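Local coordinates for rhogap protein (Gallus gallus, PDB 1F7C) that stimulates GTP hydrolysis by the Rho-family GTPases RhoA and Cdc42 through its RhoGAP domain, the part of the longer protein held in this chain, at residues P109-L112 and M113-F117; H138-V141 and H142-P145; L155-H158 and L159-A163. All coordinates share one frame; numbering follows the deposited sequence.

How the contacts relate
The three contacts follow one another along an all-helical RhoGAP domain: contact 1 leads into helix 115-125, contact 2 closes helix 130-141, and contact 3 lies within helix 146-164. Contacts 1 and 2 have centres about 13 Å apart and pack directly, with Met114 SD 3.5 Å from Pro145 CD. Contact 3 has its centre about 21 Å from that of contact 1, though their nearest atoms are about 4 Å apart without touching, and about 19 Å from that of contact 2. It is the one near the predicted arginine finger: the side chain of Val162 is about 9 Å from that of Arg60, whereas contacts 1 and 2 lie away from it.

Contact 1 of 3, residues P109-L112 and M113-F117; sequences PGPL and MMYQF
Pro111 lays its CD carbon over the centre of one face of the Tyr115 ring, in a CH-pi contact. CD is 3.4 Å from the centroid of that ring and only 12° off the ring normal. The two rings are not stacked flat; the side chains cross at about a right angle, and the proline presents one corner to the aromatic face. Pro111 CG lies toward the CD2-CE2 side, 3.8 Å from Tyr115 CD2, while Pro111 CD also meets Tyr115 CE1 at 3.4 Å. Tyr115 CG is anti to its own carbonyl carbon (chi1 -80°), which folds the ring back along the chain and over the proline. Arg186, from a loop, touches both residues.

A tight turn brings the two residues together. Pro111 to Met114 form a type I beta turn, closed by a hydrogen bond of 2.8 Å from Met114 N to Pro111 O, with an N-H...O angle of 143°; the donor lies above the carbonyl plane. Leu112 and Met113 occupy the two corners and point away from each other's segment; both side chains pack on Leu152 of helix 146-164, Met113 reaching Phe121 as well. Met114 then takes a positive phi, with its CG 3.7 Å from Leu112 O, an oxygen that accepts a hydrogen bond from Asn148 ND2. Just beyond, Phe117 N bonds to Met114 O at 2.9 Å, at the entry to helix 115-125.

The contact combines one hydrogen bond with one CH-pi contact. The hydrogen bond fixes the reversal of the chain; in the largely dispersive proline-aromatic contact, one face of the largely exposed Tyr115 rests on the buried Pro111, which probably shields CD and CG from solvent on that side.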
loop_
_atom_site.group_PDB
_atom_site.type_symbol
_atom_site.label_atom_id
_atom_site.label_comp_id
_atom_site.label_asym_id
_atom_site.label_seq_id
_atom_site.Cartn_x
_atom_site.Cartn_y
_atom_site.Cartn_z
ATOM N N PRO A 109 -11.031 -5.619 8.214
ATOM C CA PRO A 109 -12.465 -5.834 7.977
ATOM C C PRO A 109 -12.898 -5.315 6.611
ATOM O O PRO A 109 -13.742 -5.906 5.947
ATOM C CB PRO A 109 -13.131 -5.094 9.142
ATOM C CG PRO A 109 -12.072 -4.115 9.611
ATOM C CD PRO A 109 -10.809 -4.919 9.488
ATOM N N GLY A 110 -12.303 -4.209 6.189
ATOM C CA GLY A 110 -12.637 -3.659 4.893
ATOM C C GLY A 110 -11.379 -3.171 4.213
ATOM O O GLY A 110 -10.331 -3.099 4.846
ATOM N N PRO A 111 -11.440 -2.848 2.916
ATOM C CA PRO A 111 -10.228 -2.369 2.254
ATOM C C PRO A 111 -9.838 -0.998 2.800
ATOM O O PRO A 111 -10.704 -0.187 3.119
ATOM C CB PRO A 111 -10.638 -2.319 0.783
ATOM C CG PRO A 111 -12.124 -2.024 0.859
ATOM C CD PRO A 111 -12.565 -2.942 1.970
ATOM N N LEU A 112 -8.534 -0.747 2.906
ATOM C CA LEU A 112 -8.034 0.526 3.416
ATOM C C LEU A 112 -8.633 1.726 2.672
ATOM O O LEU A 112 -8.948 2.743 3.283
ATOM C CB LEU A 112 -6.507 0.560 3.315
ATOM C CG LEU A 112 -5.798 1.734 4.000
ATOM C CD1 LEU A 112 -5.982 1.628 5.511
ATOM C CD2 LEU A 112 -4.311 1.716 3.657
ATOM N N MET A 113 -8.791 1.604 1.357
ATOM C CA MET A 113 -9.353 2.678 0.535
ATOM C C MET A 113 -10.849 2.865 0.801
ATOM O O MET A 113 -11.433 3.858 0.377
ATOM C CB MET A 113 -9.164 2.365 -0.950
ATOM C CG MET A 113 -7.724 2.176 -1.401
ATOM S SD MET A 113 -6.871 3.709 -1.771
ATOM C CE MET A 113 -7.920 4.383 -3.001
ATOM N N MET A 114 -11.457 1.889 1.474
ATOM C CA MET A 114 -12.887 1.899 1.826
ATOM C C MET A 114 -13.914 1.603 0.721
ATOM O O MET A 114 -13.964 2.277 -0.309
ATOM C CB MET A 114 -13.271 3.224 2.503
ATOM C CG MET A 114 -12.577 3.455 3.832
ATOM S SD MET A 114 -13.295 4.786 4.808
ATOM C CE MET A 114 -13.788 3.876 6.268
ATOM N N TYR A 115 -14.746 0.594 0.965
ATOM C CA TYR A 115 -15.795 0.207 0.024
ATOM C C TYR A 115 -16.621 1.430 -0.364
ATOM O O TYR A 115 -16.974 1.617 -1.529
ATOM C CB TYR A 115 -16.702 -0.849 0.667
ATOM C CG TYR A 115 -16.132 -2.246 0.648
ATOM C CD1 TYR A 115 -16.157 -3.044 1.789
ATOM C CD2 TYR A 115 -15.596 -2.784 -0.523
ATOM C CE1 TYR A 115 -15.662 -4.349 1.766
ATOM C CE2 TYR A 115 -15.097 -4.088 -0.560
ATOM C CZ TYR A 115 -15.135 -4.865 0.588
ATOM O OH TYR A 115 -14.657 -6.161 0.552
ATOM N N GLN A 116 -16.898 2.266 0.631
ATOM C CA GLN A 116 -17.676 3.487 0.463
ATOM C C GLN A 116 -17.080 4.509 -0.509
ATOM O O GLN A 116 -17.816 5.323 -1.067
ATOM C CB GLN A 116 -17.894 4.126 1.843
ATOM C CG GLN A 116 -18.455 5.544 1.853
ATOM C CD GLN A 116 -18.879 5.986 3.253
ATOM O OE1 GLN A 116 -18.117 5.872 4.222
ATOM N NE2 GLN A 116 -20.103 6.495 3.361
ATOM N N PHE A 117 -15.766 4.487 -0.725
ATOM C CA PHE A 117 -15.157 5.455 -1.650
ATOM C C PHE A 117 -14.604 4.833 -2.932
ATOM O O PHE A 117 -14.306 5.542 -3.887
ATOM C CB PHE A 117 -14.021 6.239 -0.976
ATOM C CG PHE A 117 -14.473 7.224 0.078
ATOM C CD1 PHE A 117 -14.641 6.824 1.404
ATOM C CD2 PHE A 117 -14.677 8.569 -0.248
ATOM C CE1 PHE A 117 -15.000 7.748 2.396
ATOM C CE2 PHE A 117 -15.039 9.507 0.735
ATOM C CZ PHE A 117 -15.198 9.094 2.061
#

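Contact 2 of 3, residues H138-V141 and H142-P145; sequences HSLV and HRLP
His138 and His142, one turn apart, bring their imidazoles together where helix 130-141 ends and passes into a type I beta turn from Val141 to Leu144. The ring centroids are 5.2 Å apart and the planes lie at 77°, an oblique pairing. The closest atoms are His138 CD2 and His142 ND1, 3.7 Å apart. His138 CG is anti to the backbone N (chi1 -177°), which swings the ring toward His142, where the two side chains cross at a slant. His138 NE2 donates to the carbonyl oxygen of Thr218, and Pro220 touches both side chains. With an alanine here in place of His138, Thr218 O would probably lose this donor and a gap would open beside His142, Ile215 and Pro220.

Backbone donors across the helix end are satisfied in turn. His142 N reaches back to His138 O at 3.3 Å in the helical i to i+4 pattern, with an N-H...O angle of 151°, and has a weak second acceptor in Ser139 O. The next two bonds are i to i+3: Arg143 N bonds to Leu140 O at 3.3 Å, approaching from above the carbonyl plane, and Leu144 N makes a weak bond of 3.3 Å to Val141 O, the closing bond of the turn. Arg149, in the next helix, adds NH1 as donor to Leu144 O and, weakly, to Val141 O, tying the end of one helix to the start of the following one, whose N-cap position is held by Pro145.

Arg143 folds back along the helix beside Ser139: its CG lies 3.3 Å from Ser139 O, and that same oxygen sits at the edge of the guanidinium, in its plane, 3.6 Å from Arg143 NE.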
loop_
_atom_site.group_PDB
_atom_site.type_symbol
_atom_site.label_atom_id
_atom_site.label_comp_id
_atom_site.label_asym_id
_atom_site.label_seq_id
_atom_site.Cartn_x
_atom_site.Cartn_y
_atom_site.Cartn_z
ATOM N N HIS A 138 -6.870 13.522 -5.103
ATOM C CA HIS A 138 -6.334 14.317 -4.005
ATOM C C HIS A 138 -7.473 14.675 -3.048
ATOM O O HIS A 138 -7.378 14.467 -1.840
ATOM C CB HIS A 138 -5.686 15.598 -4.540
ATOM C CG HIS A 138 -5.048 16.444 -3.481
ATOM N ND1 HIS A 138 -4.565 17.709 -3.731
ATOM C CD2 HIS A 138 -4.796 16.199 -2.172
ATOM C CE1 HIS A 138 -4.044 18.208 -2.624
ATOM N NE2 HIS A 138 -4.171 17.311 -1.663
ATOM N N SER A 139 -8.547 15.221 -3.604
ATOM C CA SER A 139 -9.716 15.591 -2.825
ATOM C C SER A 139 -10.342 14.376 -2.128
ATOM O O SER A 139 -10.785 14.462 -0.978
ATOM C CB SER A 139 -10.754 16.241 -3.732
ATOM O OG SER A 139 -11.981 16.357 -3.043
ATOM N N LEU A 140 -10.380 13.246 -2.826
ATOM C CA LEU A 140 -10.945 12.026 -2.252
ATOM C C LEU A 140 -10.125 11.509 -1.074
ATOM O O LEU A 140 -10.678 10.963 -0.123
ATOM C CB LEU A 140 -11.060 10.931 -3.320
ATOM C CG LEU A 140 -12.190 11.133 -4.338
ATOM C CD1 LEU A 140 -12.075 10.097 -5.448
ATOM C CD2 LEU A 140 -13.541 11.012 -3.640
ATOM N N VAL A 141 -8.808 11.671 -1.135
ATOM C CA VAL A 141 -7.960 11.205 -0.051
ATOM C C VAL A 141 -8.190 12.014 1.212
ATOM O O VAL A 141 -8.145 11.472 2.317
ATOM C CB VAL A 141 -6.455 11.278 -0.422
ATOM C CG1 VAL A 141 -5.595 11.024 0.821
ATOM C CG2 VAL A 141 -6.133 10.253 -1.511
ATOM N N HIS A 142 -8.433 13.309 1.057
ATOM C CA HIS A 142 -8.647 14.159 2.219
ATOM C C HIS A 142 -10.018 14.026 2.858
ATOM O O HIS A 142 -10.279 14.609 3.909
ATOM C CB HIS A 142 -8.345 15.622 1.879
ATOM C CG HIS A 142 -6.908 15.975 2.079
ATOM N ND1 HIS A 142 -5.907 15.504 1.254
ATOM C CD2 HIS A 142 -6.288 16.650 3.076
ATOM C CE1 HIS A 142 -4.734 15.868 1.739
ATOM N NE2 HIS A 142 -4.936 16.564 2.844
ATOM N N ARG A 143 -10.881 13.238 2.229
ATOM C CA ARG A 143 -12.200 13.007 2.763
ATOM C C ARG A 143 -12.257 11.700 3.556
ATOM O O ARG A 143 -13.229 11.434 4.259
ATOM C CB ARG A 143 -13.222 13.040 1.627
ATOM C CG ARG A 143 -13.365 14.450 1.063
ATOM C CD ARG A 143 -14.581 14.604 0.191
ATOM N NE ARG A 143 -14.369 14.103 -1.158
ATOM C CZ ARG A 143 -15.351 13.844 -2.014
ATOM N NH1 ARG A 143 -16.617 14.033 -1.656
ATOM N NH2 ARG A 143 -15.068 13.410 -3.234
ATOM N N LEU A 144 -11.198 10.902 3.464
ATOM C CA LEU A 144 -11.130 9.640 4.194
ATOM C C LEU A 144 -10.915 9.894 5.675
ATOM O O LEU A 144 -10.408 10.929 6.063
ATOM C CB LEU A 144 -9.954 8.785 3.709
ATOM C CG LEU A 144 -9.928 8.242 2.284
ATOM C CD1 LEU A 144 -8.575 7.589 2.018
ATOM C CD2 LEU A 144 -11.052 7.244 2.099
ATOM N N PRO A 145 -11.321 8.951 6.528
ATOM C CA PRO A 145 -11.111 9.153 7.968
ATOM C C PRO A 145 -9.587 9.203 8.217
ATOM O O PRO A 145 -8.809 8.515 7.547
ATOM C CB PRO A 145 -11.738 7.906 8.598
ATOM C CG PRO A 145 -12.783 7.488 7.589
ATOM C CD PRO A 145 -12.135 7.751 6.255
#

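Contact 3 of 3, residues L155-H158 and L159-A163; sequences LMNH and LAKVA
Val162 CG2 covers one face of the His158 imidazole, 4.0 Å from the ring centroid and 27° off the ring normal, in a CH-pi contact between residues one helical turn apart. The methyl is displaced toward the outer end of the ring, 3.6 Å from His158 NE2. The His158 torsion (chi1 166°, CG anti to the backbone N) turns a face of the ring under Val162 CG2, while Leu159 CD2 comes to 4.0 Å from His158 CD2. Further round the helix, Met156 bends at chi2 and chi3 so that its CE touches Leu159 CD1 at 3.8 Å.

The spacing is set by the helical ladder: Leu159 N bonds to Leu155 O at 2.9 Å and Val162 N to His158 O at 3.1 Å. On the outer side, a water accepts weak hydrogen bonds from Asn157 ND2 and Lys161 NZ, loosely joining those two side chains.

In the next shell, both ring nitrogens of His158 are engaged, ND1 with Glu49 OE2 and NE2 with the hydroxyl of Tyr59, which together fix the rotation of the imidazole. Glu49 also reaches Lys161 NZ through a long, weak ion pair. Leu159 packs on Phe180 and Ile209, and Met156 on Leu184 and Leu208, so neighbouring helices bury this side.

Tyr59 directly precedes Arg60, the predicted arginine finger, so the histidine joins helix 146-164 to helix 35-51 and to the residue just before the finger, within the all-helical core of a RhoGAP domain.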
loop_
_atom_site.group_PDB
_atom_site.type_symbol
_atom_site.label_atom_id
_atom_site.label_comp_id
_atom_site.label_asym_id
_atom_site.label_seq_id
_atom_site.Cartn_x
_atom_site.Cartn_y
_atom_site.Cartn_z
ATOM N N LEU A 155 2.355 4.149 3.664
ATOM C CA LEU A 155 2.543 3.182 2.601
ATOM C C LEU A 155 3.002 3.773 1.279
ATOM O O LEU A 155 3.927 3.251 0.674
ATOM C CB LEU A 155 1.261 2.389 2.371
ATOM C CG LEU A 155 1.162 1.067 3.129
ATOM C CD1 LEU A 155 -0.244 0.484 2.955
ATOM C CD2 LEU A 155 2.229 0.107 2.611
ATOM N N MET A 156 2.354 4.846 0.827
ATOM C CA MET A 156 2.725 5.461 -0.446
ATOM C C MET A 156 4.111 6.137 -0.407
ATOM O O MET A 156 4.855 6.122 -1.390
ATOM C CB MET A 156 1.658 6.474 -0.885
ATOM C CG MET A 156 0.289 5.875 -1.214
ATOM S SD MET A 156 0.350 4.532 -2.424
ATOM C CE MET A 156 0.176 3.138 -1.354
ATOM N N ASN A 157 4.451 6.732 0.729
ATOM C CA ASN A 157 5.744 7.381 0.885
ATOM C C ASN A 157 6.818 6.304 0.726
ATOM O O ASN A 157 7.807 6.496 0.014
ATOM C CB ASN A 157 5.835 8.010 2.276
ATOM C CG ASN A 157 7.185 8.635 2.551
ATOM O OD1 ASN A 157 7.473 9.745 2.109
ATOM N ND2 ASN A 157 8.026 7.918 3.284
ATOM N N HIS A 158 6.589 5.164 1.382
ATOM C CA HIS A 158 7.502 4.025 1.357
ATOM C C HIS A 158 7.625 3.379 -0.021
ATOM O O HIS A 158 8.731 3.026 -0.455
ATOM C CB HIS A 158 7.060 2.966 2.385
ATOM C CG HIS A 158 7.728 1.635 2.210
ATOM N ND1 HIS A 158 9.045 1.407 2.549
ATOM C CD2 HIS A 158 7.265 0.469 1.696
ATOM C CE1 HIS A 158 9.364 0.160 2.252
ATOM N NE2 HIS A 158 8.303 -0.431 1.734
ATOM N N LEU A 159 6.499 3.212 -0.708
ATOM C CA LEU A 159 6.519 2.603 -2.038
ATOM C C LEU A 159 7.245 3.494 -3.051
ATOM O O LEU A 159 7.880 2.987 -3.968
ATOM C CB LEU A 159 5.096 2.294 -2.523
ATOM C CG LEU A 159 4.328 1.217 -1.735
ATOM C CD1 LEU A 159 3.023 0.926 -2.435
ATOM C CD2 LEU A 159 5.143 -0.057 -1.634
ATOM N N ALA A 160 7.160 4.813 -2.880
ATOM C CA ALA A 160 7.834 5.749 -3.785
ATOM C C ALA A 160 9.354 5.556 -3.701
ATOM O O ALA A 160 10.062 5.698 -4.697
ATOM C CB ALA A 160 7.480 7.193 -3.425
ATOM N N LYS A 161 9.834 5.234 -2.504
ATOM C CA LYS A 161 11.243 4.998 -2.259
ATOM C C LYS A 161 11.630 3.665 -2.865
ATOM O O LYS A 161 12.717 3.523 -3.424
ATOM C CB LYS A 161 11.532 4.960 -0.759
ATOM C CG LYS A 161 11.463 6.289 -0.054
ATOM C CD LYS A 161 11.854 6.093 1.393
ATOM C CE LYS A 161 11.700 7.350 2.199
ATOM N NZ LYS A 161 12.212 7.096 3.578
ATOM N N VAL A 162 10.743 2.681 -2.733
ATOM C CA VAL A 162 10.990 1.362 -3.292
ATOM C C VAL A 162 11.116 1.507 -4.802
ATOM O O VAL A 162 12.056 0.978 -5.406
ATOM C CB VAL A 162 9.829 0.379 -3.005
ATOM C CG1 VAL A 162 9.970 -0.859 -3.877
ATOM C CG2 VAL A 162 9.822 -0.019 -1.538
ATOM N N ALA A 163 10.175 2.243 -5.401
ATOM C CA ALA A 163 10.153 2.435 -6.850
ATOM C C ALA A 163 11.326 3.235 -7.401
ATOM O O ALA A 163 11.753 3.016 -8.533
ATOM C CB ALA A 163 8.828 3.091 -7.287
HETATM O O HOH W 1 9.238 5.612 4.285
#